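PDB 3E3V: regulatory protein recX from Lactobacillus salivarius, which probably modulates the activity of the recombinase RecA and is represented here by a fragment built of three-helix units. Local coordinates for residues A[121-126]-A[161-166]; A[131-134]-A[140-143]; A[144-149]-A[154-159]. All coordinates share one frame; numbering follows the deposited sequence.

Interaction 1. Residues A[121-126]-A[161-166]; sequences TLAEKL and QELDLI
Leu163, on the last turn of helix 153-165, lays its CD1 methyl over the flank of helix 112-129, where it overlaps Glu124 and Ala123. The nearest approach is from Leu163 CD1 to Glu124 CG, 3.7 Å. On its other partner the same methyl lies 3.9 Å from Ala123 C and 4.1 Å from Ala123 CB, so one leucine branch rests across backbone and side-chain carbon together. The first torsion explains the reach: with CG turned anti to the backbone N of Leu163 (chi1 -176°), the branched end, CG with its two methyls, is carried out to the other helix.

Glu124 does not meet the leucine head on. Its side chain and that of Leu163 run past each other in opposite directions, and the methylene CG does the touching. The Glu124 chain continues extended beyond CG (chi2 -178°), which takes the carboxylate onward from the apolar patch, consistent with the exposed setting of this residue. The closest CA atoms across the contact are those of Glu124 and Leu163, 6.8 Å apart.

Ala123 is buried, and its methyl also packs on Ile142 of helix 135-148. The contact thus joins the first and last helices of the third three-helix domain where the middle one meets them. No hydrogen bond or ion pair crosses between 121-126 and 161-166; the chemistry implies a small van der Waals contact, with the aliphatic part of a glutamate at its margin.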
ATOM      1  N   THR A 121      -6.923  -9.488  16.265  1.00 26.22           N
ATOM      2  CA  THR A 121      -5.990 -10.602  16.187  1.00 28.54           C
ATOM      3  C   THR A 121      -4.631 -10.192  16.737  1.00 28.29           C
ATOM      4  O   THR A 121      -4.007 -10.935  17.492  1.00 28.64           O
ATOM      5  CB  THR A 121      -5.821 -11.062  14.730  1.00 30.36           C
ATOM      6  OG1 THR A 121      -7.080 -11.537  14.243  1.00 33.47           O
ATOM      7  CG2 THR A 121      -4.790 -12.171  14.625  1.00 30.35           C
ATOM      8  N   LEU A 122      -4.172  -9.004  16.360  1.00 28.39           N
ATOM      9  CA  LEU A 122      -2.880  -8.517  16.830  1.00 27.65           C
ATOM     10  C   LEU A 122      -2.990  -8.185  18.310  1.00 25.95           C
ATOM     11  O   LEU A 122      -2.117  -8.538  19.102  1.00 23.94           O
ATOM     12  CB  LEU A 122      -2.466  -7.269  16.040  1.00 30.05           C
ATOM     13  CG  LEU A 122      -2.635  -7.421  14.517  1.00 32.47           C
ATOM     14  CD1 LEU A 122      -2.397  -6.087  13.817  1.00 33.02           C
ATOM     15  CD2 LEU A 122      -1.676  -8.491  13.990  1.00 34.46           C
ATOM     16  N   ALA A 123      -4.073  -7.505  18.677  1.00 24.56           N
ATOM     17  CA  ALA A 123      -4.307  -7.126  20.064  1.00 24.53           C
ATOM     18  C   ALA A 123      -4.357  -8.350  20.988  1.00 25.07           C
ATOM     19  O   ALA A 123      -3.855  -8.307  22.109  1.00 24.54           O
ATOM     20  CB  ALA A 123      -5.603  -6.326  20.176  1.00 22.65           C
ATOM     21  N   GLU A 124      -4.967  -9.435  20.528  1.00 25.04           N
ATOM     22  CA  GLU A 124      -5.037 -10.633  21.349  1.00 29.89           C
ATOM     23  C   GLU A 124      -3.641 -11.186  21.649  1.00 29.85           C
ATOM     24  O   GLU A 124      -3.360 -11.582  22.780  1.00 31.48           O
ATOM     25  CB  GLU A 124      -5.886 -11.709  20.666  1.00 33.02           C
ATOM     26  CG  GLU A 124      -7.373 -11.385  20.621  1.00 40.45           C
ATOM     27  CD  GLU A 124      -8.197 -12.492  19.982  1.00 43.22           C
ATOM     28  OE1 GLU A 124      -8.215 -13.615  20.527  1.00 46.39           O
ATOM     29  OE2 GLU A 124      -8.825 -12.242  18.930  1.00 47.09           O
ATOM     30  N   LYS A 125      -2.768 -11.209  20.643  1.00 30.70           N
ATOM     31  CA  LYS A 125      -1.407 -11.714  20.829  1.00 31.71           C
ATOM     32  C   LYS A 125      -0.651 -10.855  21.824  1.00 30.65           C
ATOM     33  O   LYS A 125       0.030 -11.366  22.710  1.00 31.06           O
ATOM     34  CB  LYS A 125      -0.643 -11.717  19.505  1.00 35.10           C
ATOM     35  CG  LYS A 125      -1.138 -12.725  18.493  1.00 41.38           C
ATOM     36  CD  LYS A 125      -0.405 -12.578  17.162  1.00 44.19           C
ATOM     37  CE  LYS A 125      -0.954 -13.559  16.141  1.00 46.84           C
ATOM     38  NZ  LYS A 125      -0.360 -13.353  14.793  1.00 50.30           N
ATOM     39  N   LEU A 126      -0.766  -9.541  21.668  1.00 29.70           N
ATOM     40  CA  LEU A 126      -0.086  -8.609  22.556  1.00 28.95           C
ATOM     41  C   LEU A 126      -0.618  -8.663  23.987  1.00 29.16           C
ATOM     42  O   LEU A 126       0.126  -8.416  24.939  1.00 29.47           O
ATOM     43  CB  LEU A 126      -0.216  -7.184  22.010  1.00 28.38           C
ATOM     44  CG  LEU A 126       0.476  -6.955  20.669  1.00 28.96           C
ATOM     45  CD1 LEU A 126       0.138  -5.583  20.133  1.00 27.67           C
ATOM     46  CD2 LEU A 126       1.980  -7.117  20.857  1.00 30.11           C
ATOM     47  N   GLN A 161     -12.585  -2.328  22.574  1.00 27.56           N
ATOM     48  CA  GLN A 161     -13.900  -2.715  23.090  1.00 29.72           C
ATOM     49  C   GLN A 161     -14.120  -4.189  22.762  1.00 32.12           C
ATOM     50  O   GLN A 161     -14.658  -4.949  23.568  1.00 32.42           O
ATOM     51  CB  GLN A 161     -15.003  -1.851  22.451  1.00 31.13           C
ATOM     52  CG  GLN A 161     -16.441  -2.289  22.750  1.00 32.10           C
ATOM     53  CD  GLN A 161     -17.485  -1.338  22.155  1.00 35.15           C
ATOM     54  OE1 GLN A 161     -17.207  -0.599  21.203  1.00 37.68           O
ATOM     55  NE2 GLN A 161     -18.697  -1.364  22.710  1.00 35.83           N
ATOM     56  N   GLU A 162     -13.672  -4.587  21.576  1.00 33.87           N
ATOM     57  CA  GLU A 162     -13.808  -5.958  21.107  1.00 35.66           C
ATOM     58  C   GLU A 162     -12.971  -6.914  21.948  1.00 36.23           C
ATOM     59  O   GLU A 162     -13.440  -7.981  22.345  1.00 34.15           O
ATOM     60  CB  GLU A 162     -13.370  -6.049  19.646  1.00 39.56           C
ATOM     61  CG  GLU A 162     -14.170  -7.033  18.818  1.00 44.80           C
ATOM     62  CD  GLU A 162     -15.637  -6.664  18.775  1.00 47.25           C
ATOM     63  OE1 GLU A 162     -15.938  -5.495  18.440  1.00 49.42           O
ATOM     64  OE2 GLU A 162     -16.483  -7.537  19.075  1.00 47.55           O
ATOM     65  N   LEU A 163     -11.729  -6.520  22.211  1.00 36.92           N
ATOM     66  CA  LEU A 163     -10.798  -7.321  23.001  1.00 38.19           C
ATOM     67  C   LEU A 163     -11.306  -7.579  24.413  1.00 39.30           C
ATOM     68  O   LEU A 163     -11.154  -8.684  24.931  1.00 39.86           O
ATOM     69  CB  LEU A 163      -9.436  -6.628  23.083  1.00 36.66           C
ATOM     70  CG  LEU A 163      -8.317  -7.394  23.796  1.00 37.96           C
ATOM     71  CD1 LEU A 163      -7.770  -8.481  22.876  1.00 35.67           C
ATOM     72  CD2 LEU A 163      -7.199  -6.422  24.193  1.00 36.41           C
ATOM     73  N   ASP A 164     -11.898  -6.565  25.040  1.00 40.99           N
ATOM     74  CA  ASP A 164     -12.411  -6.731  26.396  1.00 43.67           C
ATOM     75  C   ASP A 164     -13.540  -7.751  26.419  1.00 44.72           C
ATOM     76  O   ASP A 164     -13.734  -8.453  27.411  1.00 46.39           O
ATOM     77  CB  ASP A 164     -12.923  -5.403  26.963  1.00 44.10           C
ATOM     78  CG  ASP A 164     -11.847  -4.345  27.035  1.00 47.46           C
ATOM     79  OD1 ASP A 164     -10.677  -4.692  27.310  1.00 47.74           O
ATOM     80  OD2 ASP A 164     -12.175  -3.156  26.830  1.00 49.60           O
ATOM     81  N   LEU A 165     -14.291  -7.828  25.328  1.00 45.93           N
ATOM     82  CA  LEU A 165     -15.387  -8.777  25.251  1.00 47.74           C
ATOM     83  C   LEU A 165     -14.761 -10.159  25.409  1.00 49.35           C
ATOM     84  O   LEU A 165     -15.345 -11.058  26.016  1.00 50.81           O
ATOM     85  CB  LEU A 165     -16.089  -8.663  23.902  1.00 47.20           C
ATOM     86  CG  LEU A 165     -17.592  -8.943  23.883  1.00 48.57           C
ATOM     87  CD1 LEU A 165     -18.322  -7.969  24.825  1.00 48.28           C
ATOM     88  CD2 LEU A 165     -18.102  -8.801  22.450  1.00 48.34           C
ATOM     89  N   ILE A 166     -13.559 -10.309  24.863  1.00 49.42           N
ATOM     90  CA  ILE A 166     -12.823 -11.561  24.938  1.00 49.51           C
ATOM     91  C   ILE A 166     -12.219 -11.731  26.331  1.00 49.12           C
ATOM     92  O   ILE A 166     -12.359 -12.831  26.900  1.00 49.87           O
ATOM     93  CB  ILE A 166     -11.724 -11.584  23.875  1.00 49.14           C
TER

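Interaction 2. Residues A[131-134]-A[140-143]; sequences SHDS and NKIK
The turn between the first two helices of the third RecX three-helix domain, whose sequence family is classed with the helix-turn-helix clan, carries this surface contact: Asp133, just before the N-cap of helix 135-148, lies against Lys141 on that helix. The two side chains cross at about a right angle. Asp133 OD2 does most of the touching, lying 3.5 Å from Lys141 CE and 3.6 Å from Lys141 CD, so the carboxylate oxygen sits beside the aliphatic end of the lysine as much as beside its charge. The ammonium itself is slightly farther, with Lys141 NZ 3.7 Å from Asp133 OD2, a long salt bridge without a hydrogen bond.

The lysine torsions account for this arrangement. Its chain is extended through chi2 and chi3 and bends at the end (chi4 57°), which places NZ off the line of the preceding methylenes while CD and CE pass the oxygen. The backbones remain well separated, the closest CA atoms being those of Asp133 and Lys141 at 9.7 Å, and the long lysine side chain spans much of that gap. With both residues partly exposed, the pairing is probably a modest electrostatic attraction, softened by solvent.

Two further polar interactions lie in the same turn. Ser134 is the N-cap residue of helix 135-148, and its OG accepts a hydrogen bond from Asn137 N. On the other side of Asp133 along the chain, Ser131 OG and His132 ND1 form a hydrogen bond 3.2 Å long with a hydrogen-bond angle of 155°, moderately bent, and the serine oxygen lies at the edge of the imidazole, in the plane of the ring.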
ATOM      1  N   SER A 131       0.590 -10.022  29.489  1.00 30.38           N
ATOM      2  CA  SER A 131      -0.327 -10.572  30.492  1.00 32.02           C
ATOM      3  C   SER A 131      -0.008 -10.206  31.944  1.00 33.24           C
ATOM      4  O   SER A 131      -0.902 -10.210  32.794  1.00 32.85           O
ATOM      5  CB  SER A 131      -0.398 -12.094  30.366  1.00 34.36           C
ATOM      6  OG  SER A 131       0.814 -12.701  30.772  1.00 38.36           O
ATOM      7  N   HIS A 132       1.255  -9.895  32.235  1.00 32.49           N
ATOM      8  CA  HIS A 132       1.644  -9.530  33.589  1.00 32.68           C
ATOM      9  C   HIS A 132       1.406  -8.064  33.912  1.00 32.36           C
ATOM     10  O   HIS A 132       1.413  -7.683  35.078  1.00 31.44           O
ATOM     11  CB  HIS A 132       3.114  -9.871  33.837  1.00 33.02           C
ATOM     12  CG  HIS A 132       3.363 -11.329  34.044  1.00 34.17           C
ATOM     13  ND1 HIS A 132       2.764 -12.303  33.275  1.00 36.51           N
ATOM     14  CD2 HIS A 132       4.172 -11.979  34.917  1.00 32.82           C
ATOM     15  CE1 HIS A 132       3.195 -13.491  33.662  1.00 34.80           C
ATOM     16  NE2 HIS A 132       4.050 -13.320  34.656  1.00 34.38           N
ATOM     17  N   ASP A 133       1.200  -7.238  32.890  1.00 32.04           N
ATOM     18  CA  ASP A 133       0.951  -5.819  33.128  1.00 30.90           C
ATOM     19  C   ASP A 133      -0.454  -5.591  33.663  1.00 30.19           C
ATOM     20  O   ASP A 133      -1.308  -6.480  33.609  1.00 24.46           O
ATOM     21  CB  ASP A 133       1.094  -5.002  31.843  1.00 33.17           C
ATOM     22  CG  ASP A 133       2.489  -5.030  31.281  1.00 35.83           C
ATOM     23  OD1 ASP A 133       3.452  -4.876  32.063  1.00 36.66           O
ATOM     24  OD2 ASP A 133       2.619  -5.197  30.051  1.00 39.06           O
ATOM     25  N   SER A 134      -0.689  -4.390  34.177  1.00 29.00           N
ATOM     26  CA  SER A 134      -2.011  -4.042  34.668  1.00 31.02           C
ATOM     27  C   SER A 134      -2.855  -3.840  33.414  1.00 32.33           C
ATOM     28  O   SER A 134      -2.315  -3.650  32.328  1.00 32.14           O
ATOM     29  CB  SER A 134      -1.961  -2.742  35.469  1.00 30.62           C
ATOM     30  OG  SER A 134      -1.624  -1.646  34.634  1.00 31.64           O
ATOM     31  N   ASN A 140      -2.396   0.365  26.898  1.00 28.83           N
ATOM     32  CA  ASN A 140      -1.553   1.446  26.391  1.00 28.75           C
ATOM     33  C   ASN A 140      -0.563   0.882  25.373  1.00 27.86           C
ATOM     34  O   ASN A 140      -0.390   1.443  24.289  1.00 26.28           O
ATOM     35  CB  ASN A 140      -0.773   2.118  27.525  1.00 29.04           C
ATOM     36  CG  ASN A 140      -1.658   2.939  28.440  1.00 33.28           C
ATOM     37  OD1 ASN A 140      -2.486   3.725  27.978  1.00 35.38           O
ATOM     38  ND2 ASN A 140      -1.480   2.772  29.745  1.00 37.39           N
ATOM     39  N   LYS A 141       0.090  -0.222  25.729  1.00 25.72           N
ATOM     40  CA  LYS A 141       1.055  -0.847  24.829  1.00 26.97           C
ATOM     41  C   LYS A 141       0.363  -1.317  23.551  1.00 25.10           C
ATOM     42  O   LYS A 141       0.900  -1.166  22.465  1.00 25.63           O
ATOM     43  CB  LYS A 141       1.735  -2.044  25.504  1.00 29.00           C
ATOM     44  CG  LYS A 141       2.718  -1.700  26.618  1.00 30.05           C
ATOM     45  CD  LYS A 141       3.278  -2.985  27.232  1.00 33.79           C
ATOM     46  CE  LYS A 141       4.371  -2.729  28.265  1.00 33.46           C
ATOM     47  NZ  LYS A 141       3.877  -1.842  29.346  1.00 37.84           N
ATOM     48  N   ILE A 142      -0.827  -1.889  23.682  1.00 22.95           N
ATOM     49  CA  ILE A 142      -1.551  -2.372  22.508  1.00 23.93           C
ATOM     50  C   ILE A 142      -1.973  -1.214  21.593  1.00 24.90           C
ATOM     51  O   ILE A 142      -1.781  -1.281  20.378  1.00 23.43           O
ATOM     52  CB  ILE A 142      -2.784  -3.234  22.926  1.00 22.52           C
ATOM     53  CG1 ILE A 142      -2.301  -4.527  23.613  1.00 22.31           C
ATOM     54  CG2 ILE A 142      -3.605  -3.610  21.709  1.00 22.61           C
ATOM     55  CD1 ILE A 142      -3.407  -5.336  24.287  1.00 22.79           C
ATOM     56  N   LYS A 143      -2.528  -0.153  22.176  1.00 25.03           N
ATOM     57  CA  LYS A 143      -2.940   1.013  21.393  1.00 26.03           C
ATOM     58  C   LYS A 143      -1.744   1.590  20.641  1.00 23.80           C
ATOM     59  O   LYS A 143      -1.842   1.971  19.476  1.00 23.68           O
ATOM     60  CB  LYS A 143      -3.507   2.096  22.313  1.00 26.75           C
ATOM     61  CG  LYS A 143      -4.888   1.791  22.859  1.00 33.76           C
ATOM     62  CD  LYS A 143      -5.099   2.455  24.215  1.00 38.02           C
ATOM     63  CE  LYS A 143      -6.534   2.310  24.687  1.00 41.38           C
ATOM     64  NZ  LYS A 143      -7.458   3.059  23.789  1.00 46.83           N
TER

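Interaction 3. Residues A[144-149]-A[154-159]; sequences QSLLTK and DIIDTI
Leu146 and Ile159 reach toward each other tip to tip, Leu146 CD1 standing 4.0 Å from Ile159 CD1, while Leu147 and Ile156 cross at about a right angle. Ile156 is shared between the two leucines. Its CD1 lies 3.7 Å from Leu146 CB and 3.5 Å from Leu147 CD2, placing that one methyl against the base of the first leucine and a terminal branch of the second. The extended Ile156 chain (chi2 177°) delivers CD1 there. Leu147 leaves its helix along the flank of the interface, yet the end of its side chain comes in nearer, through CD2.

The short helical pieces 144-148 (of helix 135-148) and 154-159 (of helix 153-165) run roughly antiparallel, their axes 10.3 Å apart at closest approach with 143° between their directions. Leu146, Ile156 and Ile159 are buried, and no hydrogen bond links the two segments, so the evidence points to apolar packing.

Phe151, in the connection between the helices, touches both Leu146 and Ile156. Helix 112-129 borders the pair through Leu126 on Ser145 and Val116 on Thr158, while a salt bridge from Lys149 to Asp83 ties the connecting turn of this helical hairpin to the loop before helix 86-94.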
ATOM      1  N   GLN A 144      -0.619   1.654  21.337  1.00 22.99           N
ATOM      2  CA  GLN A 144       0.625   2.187  20.806  1.00 24.32           C
ATOM      3  C   GLN A 144       1.094   1.367  19.605  1.00 24.13           C
ATOM      4  O   GLN A 144       1.459   1.909  18.556  1.00 23.59           O
ATOM      5  CB  GLN A 144       1.677   2.159  21.917  1.00 26.17           C
ATOM      6  CG  GLN A 144       2.984   2.861  21.611  1.00 32.50           C
ATOM      7  CD  GLN A 144       3.949   2.791  22.786  1.00 35.58           C
ATOM      8  OE1 GLN A 144       3.604   3.181  23.909  1.00 37.03           O
ATOM      9  NE2 GLN A 144       5.160   2.282  22.539  1.00 33.14           N
ATOM     10  N   SER A 145       1.087   0.052  19.764  1.00 22.15           N
ATOM     11  CA  SER A 145       1.506  -0.836  18.689  1.00 24.43           C
ATOM     12  C   SER A 145       0.611  -0.648  17.452  1.00 23.05           C
ATOM     13  O   SER A 145       1.102  -0.532  16.324  1.00 21.47           O
ATOM     14  CB  SER A 145       1.455  -2.295  19.175  1.00 23.81           C
ATOM     15  OG  SER A 145       1.879  -3.180  18.148  1.00 29.96           O
ATOM     16  N   LEU A 146      -0.701  -0.614  17.668  1.00 22.28           N
ATOM     17  CA  LEU A 146      -1.652  -0.434  16.569  1.00 21.79           C
ATOM     18  C   LEU A 146      -1.499   0.936  15.884  1.00 20.57           C
ATOM     19  O   LEU A 146      -1.695   1.051  14.672  1.00 19.06           O
ATOM     20  CB  LEU A 146      -3.089  -0.610  17.082  1.00 21.15           C
ATOM     21  CG  LEU A 146      -3.459  -2.024  17.519  1.00 22.08           C
ATOM     22  CD1 LEU A 146      -4.787  -2.034  18.264  1.00 24.00           C
ATOM     23  CD2 LEU A 146      -3.518  -2.905  16.299  1.00 25.96           C
ATOM     24  N   LEU A 147      -1.171   1.967  16.662  1.00 18.93           N
ATOM     25  CA  LEU A 147      -0.962   3.299  16.107  1.00 20.39           C
ATOM     26  C   LEU A 147       0.242   3.316  15.177  1.00 19.35           C
ATOM     27  O   LEU A 147       0.162   3.836  14.068  1.00 21.27           O
ATOM     28  CB  LEU A 147      -0.739   4.350  17.203  1.00 18.94           C
ATOM     29  CG  LEU A 147      -1.941   4.937  17.937  1.00 18.39           C
ATOM     30  CD1 LEU A 147      -1.444   5.880  19.011  1.00 18.47           C
ATOM     31  CD2 LEU A 147      -2.861   5.682  16.959  1.00 18.83           C
ATOM     32  N   THR A 148       1.357   2.742  15.619  1.00 20.25           N
ATOM     33  CA  THR A 148       2.556   2.727  14.789  1.00 19.75           C
ATOM     34  C   THR A 148       2.371   1.885  13.522  1.00 20.70           C
ATOM     35  O   THR A 148       3.109   2.045  12.543  1.00 19.73           O
ATOM     36  CB  THR A 148       3.791   2.229  15.586  1.00 21.42           C
ATOM     37  OG1 THR A 148       3.573   0.890  16.045  1.00 24.99           O
ATOM     38  CG2 THR A 148       4.037   3.124  16.783  1.00 18.69           C
ATOM     39  N   LYS A 149       1.372   1.002  13.542  1.00 19.48           N
ATOM     40  CA  LYS A 149       1.066   0.161  12.395  1.00 19.79           C
ATOM     41  C   LYS A 149       0.113   0.840  11.406  1.00 19.79           C
ATOM     42  O   LYS A 149      -0.187   0.289  10.352  1.00 18.97           O
ATOM     43  CB  LYS A 149       0.470  -1.174  12.853  1.00 18.69           C
ATOM     44  CG  LYS A 149       1.528  -2.177  13.283  1.00 22.89           C
ATOM     45  CD  LYS A 149       0.904  -3.472  13.768  1.00 21.59           C
ATOM     46  CE  LYS A 149       1.923  -4.300  14.529  1.00 25.36           C
ATOM     47  NZ  LYS A 149       3.159  -4.523  13.729  1.00 28.53           N
ATOM     48  N   ASP A 154     -10.096   5.839  16.324  1.00 28.90           N
ATOM     49  CA  ASP A 154     -11.441   5.260  16.385  1.00 29.02           C
ATOM     50  C   ASP A 154     -11.432   3.758  16.170  1.00 27.91           C
ATOM     51  O   ASP A 154     -12.095   3.021  16.886  1.00 28.13           O
ATOM     52  CB  ASP A 154     -12.376   5.912  15.357  1.00 31.31           C
ATOM     53  CG  ASP A 154     -12.618   7.394  15.632  1.00 31.47           C
ATOM     54  OD1 ASP A 154     -12.397   7.847  16.774  1.00 31.38           O
ATOM     55  OD2 ASP A 154     -13.044   8.105  14.703  1.00 35.10           O
ATOM     56  N   ILE A 155     -10.681   3.308  15.173  1.00 27.79           N
ATOM     57  CA  ILE A 155     -10.582   1.879  14.878  1.00 25.12           C
ATOM     58  C   ILE A 155      -9.984   1.140  16.075  1.00 22.15           C
ATOM     59  O   ILE A 155     -10.424   0.044  16.426  1.00 21.13           O
ATOM     60  CB  ILE A 155      -9.714   1.646  13.605  1.00 24.75           C
ATOM     61  CG1 ILE A 155     -10.476   2.158  12.378  1.00 24.88           C
ATOM     62  CG2 ILE A 155      -9.399   0.161  13.414  1.00 21.76           C
ATOM     63  CD1 ILE A 155     -11.742   1.367  12.082  1.00 23.22           C
ATOM     64  N   ILE A 156      -8.983   1.755  16.700  1.00 22.77           N
ATOM     65  CA  ILE A 156      -8.306   1.180  17.861  1.00 20.73           C
ATOM     66  C   ILE A 156      -9.264   1.088  19.065  1.00 21.74           C
ATOM     67  O   ILE A 156      -9.272   0.090  19.794  1.00 21.13           O
ATOM     68  CB  ILE A 156      -7.025   2.010  18.203  1.00 20.14           C
ATOM     69  CG1 ILE A 156      -6.009   1.872  17.056  1.00 18.32           C
ATOM     70  CG2 ILE A 156      -6.391   1.526  19.496  1.00 20.12           C
ATOM     71  CD1 ILE A 156      -4.755   2.697  17.227  1.00 20.79           C
ATOM     72  N   ASP A 157     -10.084   2.113  19.263  1.00 22.50           N
ATOM     73  CA  ASP A 157     -11.052   2.107  20.364  1.00 23.83           C
ATOM     74  C   ASP A 157     -12.048   0.963  20.176  1.00 23.04           C
ATOM     75  O   ASP A 157     -12.461   0.312  21.129  1.00 23.89           O
ATOM     76  CB  ASP A 157     -11.819   3.430  20.423  1.00 23.65           C
ATOM     77  CG  ASP A 157     -10.984   4.566  20.957  1.00 28.11           C
ATOM     78  OD1 ASP A 157     -10.003   4.290  21.675  1.00 29.62           O
ATOM     79  OD2 ASP A 157     -11.316   5.738  20.667  1.00 31.12           O
ATOM     80  N   THR A 158     -12.445   0.733  18.937  1.00 22.22           N
ATOM     81  CA  THR A 158     -13.379  -0.341  18.636  1.00 23.78           C
ATOM     82  C   THR A 158     -12.687  -1.691  18.856  1.00 23.54           C
ATOM     83  O   THR A 158     -13.305  -2.649  19.327  1.00 23.06           O
ATOM     84  CB  THR A 158     -13.875  -0.211  17.183  1.00 24.16           C
ATOM     85  OG1 THR A 158     -14.489   1.073  17.028  1.00 24.03           O
ATOM     86  CG2 THR A 158     -14.903  -1.313  16.837  1.00 18.94           C
ATOM     87  N   ILE A 159     -11.401  -1.763  18.525  1.00 22.57           N
ATOM     88  CA  ILE A 159     -10.638  -2.998  18.721  1.00 23.36           C
ATOM     89  C   ILE A 159     -10.544  -3.300  20.222  1.00 25.47           C
ATOM     90  O   ILE A 159     -10.732  -4.443  20.647  1.00 24.62           O
ATOM     91  CB  ILE A 159      -9.216  -2.871  18.142  1.00 22.39           C
ATOM     92  CG1 ILE A 159      -9.277  -2.895  16.607  1.00 22.21           C
ATOM     93  CG2 ILE A 159      -8.322  -3.979  18.690  1.00 21.68           C
ATOM     94  CD1 ILE A 159      -7.983  -2.420  15.922  1.00 19.90           C
TER

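Followed from the N terminus, interaction 1 joins 121-126 on helix 112-129 to 161-166 and so closes the widest loop of the three, with 34 residues between its segments. Interactions 2 and 3 both fall within that loop and come in series: interaction 2 closes the short span from the 131-134 turn to 140-143, interaction 3 the hairpin from helix 135-148 to helix 153-165. Ile142 meets Ala123, Leu126 and Leu163 of interaction 1, and Ala123 also touches Ile159 of interaction 3. Lys143 packs on Ile156, linking interactions 2 and 3. Together the contacts tie all three helices of the third domain.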